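Arsenic responsive repressor ArsR (Corynebacterium glutamicum ATCC 13032, PDB 6J0E) probably binds operator DNA as a dimeric ArsR-family repressor and lets go when As(III) binds, switching on arsenic-responsive genes. Local coordinates at residues 42-50 with 63-74. Sequence-based numbering, arbitrary orientation.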
loop_
_atom_site.group_PDB
_atom_site.type_symbol
_atom_site.label_atom_id
_atom_site.label_comp_id
_atom_site.label_asym_id
_atom_site.label_seq_id
_atom_site.Cartn_x
_atom_site.Cartn_y
_atom_site.Cartn_z
ATOM N N VAL B 42 13.911 6.857 6.494
ATOM C CA VAL B 42 13.822 8.251 6.928
ATOM C C VAL B 42 12.542 8.844 6.238
ATOM O O VAL B 42 11.816 9.685 6.801
ATOM C CB VAL B 42 15.121 9.044 6.664
ATOM C CG1 VAL B 42 14.953 10.546 6.948
ATOM C CG2 VAL B 42 16.243 8.471 7.455
ATOM N N ARG B 43 12.346 8.534 4.932
ATOM C CA ARG B 43 11.157 9.058 4.256
ATOM C C ARG B 43 9.889 8.637 4.876
ATOM O O ARG B 43 8.944 9.392 5.007
ATOM C CB ARG B 43 11.089 8.691 2.735
ATOM C CG ARG B 43 12.082 9.454 1.912
ATOM C CD ARG B 43 12.268 9.009 0.522
ATOM N NE ARG B 43 13.508 9.570 0.077
ATOM C CZ ARG B 43 14.205 9.058 -0.935
ATOM N NH1 ARG B 43 13.842 7.869 -1.497
ATOM N NH2 ARG B 43 15.300 9.715 -1.315
ATOM N N LEU B 44 9.838 7.415 5.288
ATOM C CA LEU B 44 8.629 6.912 5.938
ATOM C C LEU B 44 8.361 7.592 7.245
ATOM O O LEU B 44 7.202 7.867 7.577
ATOM C CB LEU B 44 8.748 5.369 6.201
ATOM C CG LEU B 44 8.583 4.610 4.915
ATOM C CD1 LEU B 44 8.401 3.129 5.390
ATOM C CD2 LEU B 44 7.419 4.954 4.035
ATOM N N ARG B 45 9.416 7.765 8.024
ATOM C CA ARG B 45 9.318 8.604 9.258
ATOM C C ARG B 45 8.911 10.053 9.072
ATOM O O ARG B 45 8.166 10.570 9.934
ATOM C CB ARG B 45 10.584 8.537 10.066
ATOM C CG ARG B 45 10.863 7.128 10.536
ATOM C CD ARG B 45 11.657 6.982 11.858
ATOM N NE ARG B 45 12.869 7.780 11.839
ATOM C CZ ARG B 45 14.041 7.465 11.303
ATOM N NH1 ARG B 45 14.213 6.368 10.641
ATOM N NH2 ARG B 45 15.060 8.332 11.385
ATOM N N ILE B 46 9.380 10.685 8.035
ATOM C CA ILE B 46 8.920 12.015 7.725
ATOM C C ILE B 46 7.457 11.891 7.517
ATOM O O ILE B 46 6.718 12.699 8.090
ATOM C CB ILE B 46 9.589 12.672 6.530
ATOM C CG1 ILE B 46 11.053 12.788 6.817
ATOM C CG2 ILE B 46 8.830 13.943 6.207
ATOM C CD1 ILE B 46 11.972 13.413 5.762
ATOM N N LEU B 47 7.021 10.940 6.654
ATOM C CA LEU B 47 5.549 10.787 6.500
ATOM C C LEU B 47 4.788 10.598 7.754
ATOM O O LEU B 47 3.668 11.141 7.903
ATOM C CB LEU B 47 5.169 9.701 5.472
ATOM C CG LEU B 47 5.673 10.098 4.186
ATOM C CD1 LEU B 47 5.396 8.946 3.221
ATOM C CD2 LEU B 47 4.937 11.356 3.632
ATOM N N SER B 48 5.338 9.766 8.625
ATOM C CA SER B 48 4.837 9.630 10.023
ATOM C C SER B 48 4.720 10.811 10.866
ATOM O O SER B 48 3.742 10.960 11.568
ATOM C CB SER B 48 5.755 8.656 10.790
ATOM O OG SER B 48 5.103 7.439 10.778
ATOM N N GLN B 49 5.805 11.601 10.877
ATOM C CA GLN B 49 5.716 12.851 11.678
ATOM C C GLN B 49 4.608 13.781 11.083
ATOM O O GLN B 49 3.925 14.461 11.825
ATOM C CB GLN B 49 7.066 13.558 11.727
ATOM C CG GLN B 49 8.140 12.720 12.397
ATOM C CD GLN B 49 8.143 12.895 13.934
ATOM O OE1 GLN B 49 7.291 13.636 14.477
ATOM N NE2 GLN B 49 9.003 12.155 14.620
ATOM N N LEU B 50 4.480 13.811 9.719
ATOM C CA LEU B 50 3.500 14.665 9.124
ATOM C C LEU B 50 2.119 14.235 9.444
ATOM O O LEU B 50 1.243 15.049 9.893
ATOM C CB LEU B 50 3.720 14.751 7.618
ATOM C CG LEU B 50 5.048 15.408 7.284
ATOM C CD1 LEU B 50 5.167 15.366 5.752
ATOM C CD2 LEU B 50 5.195 16.840 7.773
ATOM N N LEU B 63 10.736 19.939 11.283
ATOM C CA LEU B 63 10.924 18.501 11.145
ATOM C C LEU B 63 12.358 18.145 11.613
ATOM O O LEU B 63 12.591 17.057 12.107
ATOM C CB LEU B 63 10.772 17.954 9.631
ATOM C CG LEU B 63 9.319 17.817 9.165
ATOM C CD1 LEU B 63 9.424 17.750 7.622
ATOM C CD2 LEU B 63 8.729 16.606 9.912
ATOM N N THR B 64 13.328 19.071 11.402
ATOM C CA THR B 64 14.726 18.721 11.834
ATOM C C THR B 64 14.713 18.680 13.396
ATOM O O THR B 64 15.384 17.789 13.953
ATOM C CB THR B 64 15.796 19.694 11.432
ATOM O OG1 THR B 64 15.424 20.918 12.002
ATOM C CG2 THR B 64 15.959 19.840 9.865
ATOM N N ASP B 65 14.012 19.576 14.049
ATOM C CA ASP B 65 13.894 19.517 15.489
ATOM C C ASP B 65 13.227 18.165 15.934
ATOM O O ASP B 65 13.677 17.503 16.907
ATOM C CB ASP B 65 13.168 20.818 15.957
ATOM C CG ASP B 65 13.460 21.212 17.462
ATOM O OD1 ASP B 65 14.561 20.991 18.044
ATOM O OD2 ASP B 65 12.524 21.769 18.043
ATOM N N LEU B 66 12.130 17.799 15.278
ATOM C CA LEU B 66 11.336 16.589 15.666
ATOM C C LEU B 66 12.173 15.313 15.474
ATOM O O LEU B 66 12.115 14.338 16.275
ATOM C CB LEU B 66 9.977 16.542 14.898
ATOM C CG LEU B 66 8.857 17.549 15.200
ATOM C CD1 LEU B 66 7.777 17.346 14.202
ATOM C CD2 LEU B 66 8.292 17.301 16.627
ATOM N N MET B 67 12.917 15.256 14.358
ATOM C CA MET B 67 13.583 14.045 14.039
ATOM C C MET B 67 15.056 13.871 14.460
ATOM O O MET B 67 15.573 12.770 14.364
ATOM C CB MET B 67 13.418 13.905 12.482
ATOM C CG MET B 67 11.975 13.934 12.079
ATOM S SD MET B 67 11.838 13.590 10.230
ATOM C CE MET B 67 12.339 11.845 10.158
ATOM N N GLY B 68 15.696 15.005 14.840
ATOM C CA GLY B 68 17.124 15.006 15.123
ATOM C C GLY B 68 18.042 14.802 13.967
ATOM O O GLY B 68 19.243 14.322 14.200
ATOM N N LEU B 69 17.496 15.027 12.720
ATOM C CA LEU B 69 18.330 14.831 11.546
ATOM C C LEU B 69 18.722 16.200 11.007
ATOM O O LEU B 69 18.124 17.150 11.354
ATOM C CB LEU B 69 17.705 13.968 10.477
ATOM C CG LEU B 69 17.248 12.480 10.794
ATOM C CD1 LEU B 69 15.787 12.518 11.099
ATOM C CD2 LEU B 69 17.284 11.624 9.546
ATOM N N SER B 70 19.790 16.317 10.223
ATOM C CA SER B 70 20.215 17.616 9.809
ATOM C C SER B 70 19.289 18.307 8.755
ATOM O O SER B 70 18.559 17.655 7.989
ATOM C CB SER B 70 21.629 17.462 9.270
ATOM O OG SER B 70 21.603 16.868 7.972
ATOM N N GLN B 71 19.377 19.633 8.644
ATOM C CA GLN B 71 18.518 20.283 7.674
ATOM C C GLN B 71 18.878 19.789 6.204
ATOM O O GLN B 71 17.992 19.523 5.417
ATOM C CB GLN B 71 18.602 21.832 7.808
ATOM C CG GLN B 71 17.975 22.641 6.702
ATOM C CD GLN B 71 18.950 22.871 5.552
ATOM O OE1 GLN B 71 20.068 23.369 5.765
ATOM N NE2 GLN B 71 18.555 22.438 4.295
ATOM N N PRO B 72 20.163 19.695 5.824
ATOM C CA PRO B 72 20.383 19.109 4.431
ATOM C C PRO B 72 19.746 17.673 4.256
ATOM O O PRO B 72 19.271 17.310 3.154
ATOM C CB PRO B 72 21.950 19.136 4.282
ATOM C CG PRO B 72 22.297 20.271 5.224
ATOM C CD PRO B 72 21.438 20.039 6.440
ATOM N N THR B 73 19.727 16.870 5.317
ATOM C CA THR B 73 19.153 15.530 5.177
ATOM C C THR B 73 17.669 15.604 4.922
ATOM O O THR B 73 17.150 14.965 3.936
ATOM C CB THR B 73 19.427 14.658 6.400
ATOM O OG1 THR B 73 20.786 14.328 6.311
ATOM C CG2 THR B 73 18.778 13.366 6.361
ATOM N N ILE B 74 16.966 16.295 5.831
ATOM C CA ILE B 74 15.534 16.387 5.685
ATOM C C ILE B 74 15.158 17.119 4.393
ATOM O O ILE B 74 14.228 16.756 3.695
ATOM C CB ILE B 74 14.896 17.181 6.827
ATOM C CG1 ILE B 74 15.074 16.455 8.197
ATOM C CG2 ILE B 74 13.408 17.382 6.619
ATOM C CD1 ILE B 74 14.378 15.157 8.409
HETATM O O HOH W 1 14.322 10.559 13.141
#
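M67 is a knob in a hole formed by V42, R45, I46 and Q49. Its SD lies 3.6 Å from I46 CG1, and the bend at its last torsion (chi3 69°) brings CE 3.7 Å from R45 CB. The I46 and M67 side chains cross at about a right angle. I46 also sends CG2 to L63 CD1 and CD1 to I74 CD1, the latter at 4.0 Å. L63 CD2 touches both Q49 CB and L50 CD2. V42 and L69 meet tip to tip, CG1 to CD2 at 3.7 Å. The Q49 amide lies against L66, Q49 OE1 3.8 Å from L66 CD1.

Segments 42-50 and 63-74 belong to the winged helix-turn-helix of the ArsR family. Helix 60-67, the turn at G68-S70 and helix 71-83 form the helix-turn-helix, whose second helix is probably the DNA-recognition helix. Helix 42-50 crosses helix 63-67 at 106°.

A water makes the polar link. Water 1, in the plane of the R45 guanidinium at its edge, accepts from R45 NH2 at 2.9 Å and donates to M67 O at 2.8 Å. R45 NH1 is hydrogen-bonded to S28 OG of the second subunit.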